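Local coordinates for Alr4995 protein (Nostoc sp., PDB 6LRG) that probably hydrolyses arginine to ornithine, ammonia and carbon dioxide in an N-terminal domain that holds L-ornithine, and carries a C-terminal Rossmann-fold region, at residues D35-Q40 and T253-A258; D16-I21 and G62-V67. All coordinates share one frame; numbering follows the deposited sequence.

Contact 1: D35-Q40 and T253-A258; sequences DRAVEQ and TEFLKA. With ORN (L-ornithine), chain E.
Arg36 opens the contact by bringing the NE/NH2 edge of its guanidinium to one carboxylate oxygen of Glu254. The chain runs out with CG opposite the backbone N (chi1 -165°) and bends at chi3, which turns NH2 and NE onto that oxygen. NH2 to Glu254 OE1 is 3.1 Å, on the syn side but tilted out of the carboxylate plane; the bond from NE is weak. The two planes stand 62° apart, so this is not a flat two-pronged pairing. Lys257 NZ adds a weak bridge at 3.4 Å to Glu254 OE2, an oxygen that also accepts a hydrogen bond from Ser33 N, while NZ itself also donates to Lys31 O.

One residue on, the methyl of Ala37 packs on the stem of the same glutamate, CB to Glu254 CG 3.7 Å. Beside it, Ala37 O meets the Phe255 ring at its edge, 3.4 Å from CE2.

Gln40 finishes the contact with both ends of its amide. OE1 takes the backbone N of Glu254 at 2.8 Å, in the carbonyl plane on a lone pair, while NE2 donates to Thr253 OG1 at 3.1 Å. With an alanine here, the Glu254 N-H and the Thr253 hydroxyl are likely to lose these partners, and a gap would probably open where the amide sits.

Tyr15 backs the second segment, its hydroxyl bonded to Glu254 O and its ring meeting that of Phe255. The contact thus pins the short, weakly bonded helical turn 253-256, which follows strand 246-249, against the N-terminal part of helix 34-49, just before Ala258 O reaches the ornithine amine.

Contact 2: D16-I21 and G62-V67; sequences DVDYVI and GWPDLV. With ORN (L-ornithine), chain E.
Tyr19 reaches across to Asp65, phenol to carboxylate, the two side chains coming from opposite directions. Its ring CG sits between the backbone N and the carbonyl carbon (chi1 44°), a setting that swings the ring out of the loop 16-21 and over to the other segment. The hydroxyl donates to Asp65 OD2; the modelled separation of 2.3 Å is very short and its exact value is doubtful. Ring and carboxylate planes are turned 59° apart.

In Asp65, chi1 carries the carboxylate to the gap between Tyr19 and the ligand, and the rotation about chi2 (-57°) turns the other oxygen to the amine: OD1 accepts the ornithine N at 2.7 Å. Ile21 closes on the same ligand from its own loop, with CG1 3.2 Å from the carboxylate oxygen OXT.

Pro64 lies against Asp16, Asp18 and Tyr19. Its CG is 3.4 Å from Asp18 OD2 and 4.2 Å from Tyr19 CE2, while its CB packs on the backbone N of Asp16 at 3.5 Å. Helix 88-91 lies alongside, where Arg90 touches both Tyr19 and Asp65 and donates to ornithine.

The chemistry is that of one carboxylate shared between ligand and protein. Tyr19 would be a second-shell residue, its place consistent with holding the rotation of Asp65 and so the direction in which OD1 meets the amine, though the modelled distance is too short to be exact.

The two contacts approach the ornithine amine from different parts of the chain: contact 1 through a backbone carbonyl, contact 2 through a carboxylate. Contact 1 is the more buried, with solvent reaching mainly its Arg36 and Thr253 margin, and it joins a helix to a short helical turn through a salt-bridge network and an amide that bonds to a backbone N-H and a hydroxyl. Contact 2 is partly buried and joins two irregular loops, with a proline at its middle and a phenol-carboxylate bond. Their segments alternate along the chain and touch where Val17 CG2 packs 3.7 Å from Lys257 O. Tyr15 ties them further, lying against Phe255 and Ala258 of contact 1 and Val67 of contact 2.

Contact 1: D35-Q40 and T253-A258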
ATOM      1  N   ASP B  35       7.090  21.822  51.393  1.00 56.38           N
ATOM      2  CA  ASP B  35       8.378  22.123  52.017  1.00 53.45           C
ATOM      3  C   ASP B  35       9.568  22.138  51.054  1.00 55.34           C
ATOM      4  O   ASP B  35      10.466  22.965  51.208  1.00 55.29           O
ATOM      5  CB  ASP B  35       8.649  21.147  53.162  1.00 56.70           C
ATOM      6  CG  ASP B  35       7.604  21.243  54.269  1.00 63.23           C
ATOM      7  OD1 ASP B  35       6.999  22.331  54.426  1.00 63.05           O
ATOM      8  OD2 ASP B  35       7.404  20.246  54.996  1.00 61.33           O
ATOM      9  N   ARG B  36       9.604  21.259  50.058  1.00 54.72           N
ATOM     10  CA  ARG B  36      10.699  21.366  49.097  1.00 56.70           C
ATOM     11  C   ARG B  36      10.425  22.554  48.171  1.00 54.72           C
ATOM     12  O   ARG B  36      11.345  23.150  47.597  1.00 49.28           O
ATOM     13  CB  ARG B  36      10.895  20.072  48.300  1.00 55.73           C
ATOM     14  CG  ARG B  36      12.242  20.030  47.566  1.00 55.00           C
ATOM     15  CD  ARG B  36      12.542  18.666  46.957  1.00 60.09           C
ATOM     16  NE  ARG B  36      11.381  18.100  46.273  1.00 63.84           N
ATOM     17  CZ  ARG B  36      10.829  16.928  46.577  1.00 58.80           C
ATOM     18  NH1 ARG B  36      11.333  16.188  47.554  1.00 53.86           N
ATOM     19  NH2 ARG B  36       9.772  16.494  45.902  1.00 56.29           N
ATOM     20  N   ALA B  37       9.146  22.903  48.049  1.00 56.09           N
ATOM     21  CA  ALA B  37       8.741  24.093  47.310  1.00 53.57           C
ATOM     22  C   ALA B  37       9.251  25.332  48.031  1.00 51.46           C
ATOM     23  O   ALA B  37       9.911  26.186  47.433  1.00 48.38           O
ATOM     24  CB  ALA B  37       7.225  24.144  47.155  1.00 50.98           C
ATOM     25  N   VAL B  38       8.945  25.410  49.325  1.00 54.12           N
ATOM     26  CA  VAL B  38       9.429  26.492  50.169  1.00 50.66           C
ATOM     27  C   VAL B  38      10.947  26.598  50.106  1.00 50.04           C
ATOM     28  O   VAL B  38      11.493  27.695  50.012  1.00 54.54           O
ATOM     29  CB  VAL B  38       8.989  26.307  51.631  1.00 49.86           C
ATOM     30  CG1 VAL B  38       9.765  27.246  52.544  1.00 50.72           C
ATOM     31  CG2 VAL B  38       7.491  26.550  51.767  1.00 49.84           C
ATOM     32  N   GLU B  39      11.635  25.465  50.120  1.00 49.47           N
ATOM     33  CA  GLU B  39      13.096  25.506  50.144  1.00 53.13           C
ATOM     34  C   GLU B  39      13.707  25.796  48.776  1.00 50.73           C
ATOM     35  O   GLU B  39      14.714  26.493  48.683  1.00 51.13           O
ATOM     36  CB  GLU B  39      13.668  24.201  50.713  1.00 56.96           C
ATOM     37  CG  GLU B  39      13.252  23.929  52.169  1.00 61.55           C
ATOM     38  CD  GLU B  39      13.810  24.952  53.172  1.00 72.45           C
ATOM     39  OE1 GLU B  39      14.774  25.691  52.842  1.00 68.60           O
ATOM     40  OE2 GLU B  39      13.266  25.021  54.298  1.00 76.03           O
ATOM     41  N   GLN B  40      13.106  25.278  47.710  1.00 52.93           N
ATOM     42  CA  GLN B  40      13.571  25.636  46.371  1.00 50.31           C
ATOM     43  C   GLN B  40      13.303  27.115  46.084  1.00 48.39           C
ATOM     44  O   GLN B  40      14.142  27.809  45.504  1.00 50.30           O
ATOM     45  CB  GLN B  40      12.910  24.764  45.313  1.00 50.01           C
ATOM     46  CG  GLN B  40      13.442  23.357  45.248  1.00 51.08           C
ATOM     47  CD  GLN B  40      12.578  22.452  44.384  1.00 56.73           C
ATOM     48  OE1 GLN B  40      11.588  22.894  43.789  1.00 54.65           O
ATOM     49  NE2 GLN B  40      12.947  21.177  44.312  1.00 56.65           N
ATOM     50  N   THR B 253      12.323  22.197  40.664  1.00 51.08           N
ATOM     51  CA  THR B 253      11.528  21.070  40.194  1.00 50.10           C
ATOM     52  C   THR B 253      10.109  21.058  40.749  1.00 47.17           C
ATOM     53  O   THR B 253       9.188  20.577  40.092  1.00 49.32           O
ATOM     54  CB  THR B 253      12.221  19.728  40.540  1.00 52.40           C
ATOM     55  OG1 THR B 253      11.979  19.388  41.912  1.00 52.86           O
ATOM     56  CG2 THR B 253      13.730  19.831  40.301  1.00 44.10           C
ATOM     57  N   GLU B 254       9.916  21.601  41.943  1.00 45.10           N
ATOM     58  CA  GLU B 254       8.587  21.583  42.540  1.00 46.95           C
ATOM     59  C   GLU B 254       7.648  22.591  41.857  1.00 50.92           C
ATOM     60  O   GLU B 254       6.426  22.546  42.036  1.00 48.01           O
ATOM     61  CB  GLU B 254       8.675  21.859  44.038  1.00 48.98           C
ATOM     62  CG  GLU B 254       7.554  21.229  44.846  1.00 53.02           C
ATOM     63  CD  GLU B 254       7.636  19.711  44.909  1.00 55.50           C
ATOM     64  OE1 GLU B 254       8.714  19.146  44.617  1.00 57.79           O
ATOM     65  OE2 GLU B 254       6.616  19.077  45.261  1.00 60.11           O
ATOM     66  N   PHE B 255       8.213  23.485  41.051  1.00 45.89           N
ATOM     67  CA  PHE B 255       7.392  24.465  40.349  1.00 46.88           C
ATOM     68  C   PHE B 255       7.245  24.123  38.864  1.00 46.72           C
ATOM     69  O   PHE B 255       6.258  24.511  38.223  1.00 45.42           O
ATOM     70  CB  PHE B 255       7.970  25.866  40.547  1.00 42.90           C
ATOM     71  CG  PHE B 255       7.927  26.327  41.980  1.00 44.11           C
ATOM     72  CD1 PHE B 255       6.768  26.877  42.511  1.00 46.86           C
ATOM     73  CD2 PHE B 255       9.032  26.179  42.808  1.00 47.82           C
ATOM     74  CE1 PHE B 255       6.723  27.294  43.837  1.00 47.62           C
ATOM     75  CE2 PHE B 255       8.991  26.593  44.133  1.00 45.14           C
ATOM     76  CZ  PHE B 255       7.835  27.147  44.647  1.00 42.80           C
ATOM     77  N   LEU B 256       8.199  23.370  38.322  1.00 43.26           N
ATOM     78  CA  LEU B 256       8.023  22.797  36.992  1.00 45.67           C
ATOM     79  C   LEU B 256       6.749  21.958  36.935  1.00 44.09           C
ATOM     80  O   LEU B 256       6.251  21.673  35.858  1.00 47.56           O
ATOM     81  CB  LEU B 256       9.210  21.923  36.584  1.00 46.83           C
ATOM     82  CG  LEU B 256      10.616  22.494  36.411  1.00 50.04           C
ATOM     83  CD1 LEU B 256      11.332  21.790  35.262  1.00 48.84           C
ATOM     84  CD2 LEU B 256      10.584  23.983  36.198  1.00 50.36           C
ATOM     85  N   LYS B 257       6.228  21.570  38.096  1.00 43.13           N
ATOM     86  CA  LYS B 257       5.045  20.721  38.184  1.00 44.08           C
ATOM     87  C   LYS B 257       3.735  21.517  38.165  1.00 48.33           C
ATOM     88  O   LYS B 257       2.642  20.944  38.082  1.00 47.47           O
ATOM     89  CB  LYS B 257       5.130  19.860  39.443  1.00 45.28           C
ATOM     90  CG  LYS B 257       6.421  19.020  39.498  1.00 50.00           C
ATOM     91  CD  LYS B 257       6.537  18.153  40.751  1.00 52.86           C
ATOM     92  CE  LYS B 257       5.217  18.067  41.510  1.00 55.52           C
ATOM     93  NZ  LYS B 257       5.350  17.253  42.749  1.00 63.15           N
ATOM     94  N   ALA B 258       3.842  22.839  38.243  1.00 46.00           N
ATOM     95  CA  ALA B 258       2.669  23.678  38.025  1.00 44.51           C
ATOM     96  C   ALA B 258       2.781  24.368  36.677  1.00 40.31           C
ATOM     97  O   ALA B 258       1.849  25.015  36.232  1.00 41.27           O
ATOM     98  CB  ALA B 258       2.513  24.692  39.118  1.00 44.97           C
TER
HETATM   99  N   ORN E 801      -0.183  27.373  36.676  1.00 40.98           N
HETATM  100  CA  ORN E 801       0.218  28.576  36.016  1.00 39.04           C
HETATM  101  CB  ORN E 801       1.677  28.511  35.613  1.00 35.77           C
HETATM  102  CG  ORN E 801       2.092  29.816  34.968  1.00 33.70           C
HETATM  103  CD  ORN E 801       3.592  29.850  34.782  1.00 34.04           C
HETATM  104  NE  ORN E 801       3.944  30.798  33.770  1.00 29.83           N
HETATM  105  C   ORN E 801      -0.666  28.767  34.806  1.00 35.70           C
HETATM  106  O   ORN E 801      -1.000  29.917  34.418  1.00 32.35           O
HETATM  107  OXT ORN E 801      -1.093  27.752  34.204  1.00 41.22           O

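Contact 2: D16-I21 and G62-V67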
ATOM      1  N   ASP B  16       0.457  25.015  45.617  1.00 55.91           N
ATOM      2  CA  ASP B  16      -0.125  23.709  45.349  1.00 58.14           C
ATOM      3  C   ASP B  16      -0.379  23.533  43.848  1.00 57.90           C
ATOM      4  O   ASP B  16      -0.044  24.402  43.041  1.00 56.29           O
ATOM      5  CB  ASP B  16      -1.433  23.544  46.138  1.00 62.34           C
ATOM      6  CG  ASP B  16      -1.877  22.091  46.262  1.00 64.80           C
ATOM      7  OD1 ASP B  16      -1.007  21.198  46.401  1.00 62.48           O
ATOM      8  OD2 ASP B  16      -3.101  21.851  46.247  1.00 66.93           O
ATOM      9  N   VAL B  17      -0.938  22.386  43.482  1.00 59.96           N
ATOM     10  CA  VAL B  17      -1.515  22.186  42.163  1.00 56.06           C
ATOM     11  C   VAL B  17      -2.971  21.763  42.380  1.00 56.05           C
ATOM     12  O   VAL B  17      -3.279  20.583  42.499  1.00 60.87           O
ATOM     13  CB  VAL B  17      -0.727  21.143  41.342  1.00 51.85           C
ATOM     14  CG1 VAL B  17      -1.321  20.986  39.960  1.00 54.82           C
ATOM     15  CG2 VAL B  17       0.731  21.552  41.230  1.00 51.70           C
ATOM     16  N   ASP B  18      -3.856  22.751  42.471  1.00 54.05           N
ATOM     17  CA  ASP B  18      -5.264  22.538  42.806  1.00 57.98           C
ATOM     18  C   ASP B  18      -6.103  22.085  41.622  1.00 55.49           C
ATOM     19  O   ASP B  18      -7.244  21.644  41.789  1.00 57.19           O
ATOM     20  CB  ASP B  18      -5.868  23.832  43.373  1.00 60.73           C
ATOM     21  CG  ASP B  18      -5.571  24.028  44.851  1.00 64.97           C
ATOM     22  OD1 ASP B  18      -5.512  23.015  45.580  1.00 66.16           O
ATOM     23  OD2 ASP B  18      -5.375  25.193  45.279  1.00 62.78           O
ATOM     24  N   TYR B  19      -5.539  22.220  40.428  1.00 53.33           N
ATOM     25  CA  TYR B  19      -6.289  22.071  39.188  1.00 48.08           C
ATOM     26  C   TYR B  19      -5.312  21.886  38.030  1.00 48.71           C
ATOM     27  O   TYR B  19      -4.102  21.808  38.254  1.00 47.70           O
ATOM     28  CB  TYR B  19      -7.192  23.290  38.954  1.00 47.64           C
ATOM     29  CG  TYR B  19      -6.492  24.604  39.230  1.00 50.02           C
ATOM     30  CD1 TYR B  19      -5.647  25.175  38.290  1.00 47.17           C
ATOM     31  CD2 TYR B  19      -6.659  25.261  40.440  1.00 50.71           C
ATOM     32  CE1 TYR B  19      -4.993  26.362  38.549  1.00 47.55           C
ATOM     33  CE2 TYR B  19      -6.012  26.446  40.708  1.00 45.50           C
ATOM     34  CZ  TYR B  19      -5.184  26.994  39.758  1.00 47.39           C
ATOM     35  OH  TYR B  19      -4.532  28.174  40.016  1.00 44.75           O
ATOM     36  N   VAL B  20      -5.840  21.806  36.804  1.00 49.02           N
ATOM     37  CA  VAL B  20      -5.027  21.613  35.592  1.00 46.55           C
ATOM     38  C   VAL B  20      -5.437  22.612  34.492  1.00 46.11           C
ATOM     39  O   VAL B  20      -6.588  22.612  34.027  1.00 41.50           O
ATOM     40  CB  VAL B  20      -5.149  20.161  35.040  1.00 46.31           C
ATOM     41  CG1 VAL B  20      -4.129  19.919  33.933  1.00 47.21           C
ATOM     42  CG2 VAL B  20      -4.970  19.135  36.162  1.00 45.29           C
ATOM     43  N   ILE B  21      -4.507  23.481  34.098  1.00 43.36           N
ATOM     44  CA  ILE B  21      -4.813  24.484  33.079  1.00 38.44           C
ATOM     45  C   ILE B  21      -3.675  24.604  32.077  1.00 39.85           C
ATOM     46  O   ILE B  21      -3.765  25.363  31.116  1.00 38.69           O
ATOM     47  CB  ILE B  21      -5.115  25.876  33.693  1.00 37.86           C
ATOM     48  CG1 ILE B  21      -3.975  26.355  34.575  1.00 36.16           C
ATOM     49  CG2 ILE B  21      -6.421  25.868  34.486  1.00 38.58           C
ATOM     50  CD1 ILE B  21      -4.230  27.734  35.146  1.00 40.46           C
ATOM     51  N   GLY B  62      -6.046  29.944  48.345  1.00 44.62           N
ATOM     52  CA  GLY B  62      -7.024  29.707  47.300  1.00 43.78           C
ATOM     53  C   GLY B  62      -6.552  30.180  45.944  1.00 45.80           C
ATOM     54  O   GLY B  62      -7.260  30.065  44.941  1.00 44.54           O
ATOM     55  N   TRP B  63      -5.348  30.733  45.918  1.00 43.95           N
ATOM     56  CA  TRP B  63      -4.744  31.168  44.675  1.00 39.68           C
ATOM     57  C   TRP B  63      -3.295  30.746  44.678  1.00 38.73           C
ATOM     58  O   TRP B  63      -2.408  31.577  44.837  1.00 42.66           O
ATOM     59  CB  TRP B  63      -4.875  32.680  44.509  1.00 36.48           C
ATOM     60  CG  TRP B  63      -6.254  33.165  44.807  1.00 40.96           C
ATOM     61  CD1 TRP B  63      -6.672  33.829  45.932  1.00 40.63           C
ATOM     62  CD2 TRP B  63      -7.412  32.999  43.983  1.00 38.78           C
ATOM     63  NE1 TRP B  63      -8.020  34.106  45.842  1.00 43.19           N
ATOM     64  CE2 TRP B  63      -8.498  33.600  44.660  1.00 39.90           C
ATOM     65  CE3 TRP B  63      -7.634  32.416  42.734  1.00 35.85           C
ATOM     66  CZ2 TRP B  63      -9.786  33.630  44.128  1.00 41.43           C
ATOM     67  CZ3 TRP B  63      -8.919  32.441  42.209  1.00 42.78           C
ATOM     68  CH2 TRP B  63      -9.979  33.039  42.909  1.00 42.15           C
ATOM     69  N   PRO B  64      -3.049  29.442  44.501  1.00 37.63           N
ATOM     70  CA  PRO B  64      -1.700  28.882  44.634  1.00 39.93           C
ATOM     71  C   PRO B  64      -0.744  29.374  43.555  1.00 39.66           C
ATOM     72  O   PRO B  64       0.468  29.350  43.763  1.00 39.13           O
ATOM     73  CB  PRO B  64      -1.934  27.376  44.498  1.00 46.20           C
ATOM     74  CG  PRO B  64      -3.161  27.265  43.646  1.00 42.05           C
ATOM     75  CD  PRO B  64      -4.023  28.441  44.028  1.00 41.86           C
ATOM     76  N   ASP B  65      -1.285  29.800  42.415  1.00 37.01           N
ATOM     77  CA  ASP B  65      -0.464  30.245  41.294  1.00 34.04           C
ATOM     78  C   ASP B  65      -0.041  31.709  41.466  1.00 34.00           C
ATOM     79  O   ASP B  65       0.591  32.288  40.589  1.00 34.12           O
ATOM     80  CB  ASP B  65      -1.221  30.064  39.970  1.00 40.77           C
ATOM     81  CG  ASP B  65      -1.235  28.610  39.482  1.00 39.74           C
ATOM     82  OD1 ASP B  65      -0.144  28.026  39.307  1.00 36.41           O
ATOM     83  OD2 ASP B  65      -2.342  28.055  39.277  1.00 41.83           O
ATOM     84  N   LEU B  66      -0.370  32.296  42.609  1.00 35.39           N
ATOM     85  CA  LEU B  66       0.040  33.667  42.900  1.00 34.26           C
ATOM     86  C   LEU B  66       1.562  33.782  42.935  1.00 32.74           C
ATOM     87  O   LEU B  66       2.121  34.853  42.699  1.00 29.12           O
ATOM     88  CB  LEU B  66      -0.566  34.136  44.218  1.00 30.71           C
ATOM     89  CG  LEU B  66      -0.762  35.643  44.354  1.00 37.00           C
ATOM     90  CD1 LEU B  66      -1.777  36.105  43.332  1.00 28.69           C
ATOM     91  CD2 LEU B  66      -1.183  36.032  45.776  1.00 31.69           C
ATOM     92  N   VAL B  67       2.236  32.665  43.199  1.00 32.16           N
ATOM     93  CA  VAL B  67       3.695  32.635  43.201  1.00 28.77           C
ATOM     94  C   VAL B  67       4.265  33.002  41.839  1.00 30.15           C
ATOM     95  O   VAL B  67       5.427  33.396  41.728  1.00 27.87           O
ATOM     96  CB  VAL B  67       4.234  31.243  43.595  1.00 34.96           C
ATOM     97  CG1 VAL B  67       4.031  30.998  45.065  1.00 36.76           C
ATOM     98  CG2 VAL B  67       3.553  30.142  42.761  1.00 32.46           C
TER
HETATM   99  N   ORN E 801      -0.183  27.373  36.676  1.00 40.98           N
HETATM  100  CA  ORN E 801       0.218  28.576  36.016  1.00 39.04           C
HETATM  101  CB  ORN E 801       1.677  28.511  35.613  1.00 35.77           C
HETATM  102  CG  ORN E 801       2.092  29.816  34.968  1.00 33.70           C
HETATM  103  CD  ORN E 801       3.592  29.850  34.782  1.00 34.04           C
HETATM  104  NE  ORN E 801       3.944  30.798  33.770  1.00 29.83           N
HETATM  105  C   ORN E 801      -0.666  28.767  34.806  1.00 35.70           C
HETATM  106  O   ORN E 801      -1.000  29.917  34.418  1.00 32.35           O
HETATM  107  OXT ORN E 801      -1.093  27.752  34.204  1.00 41.22           O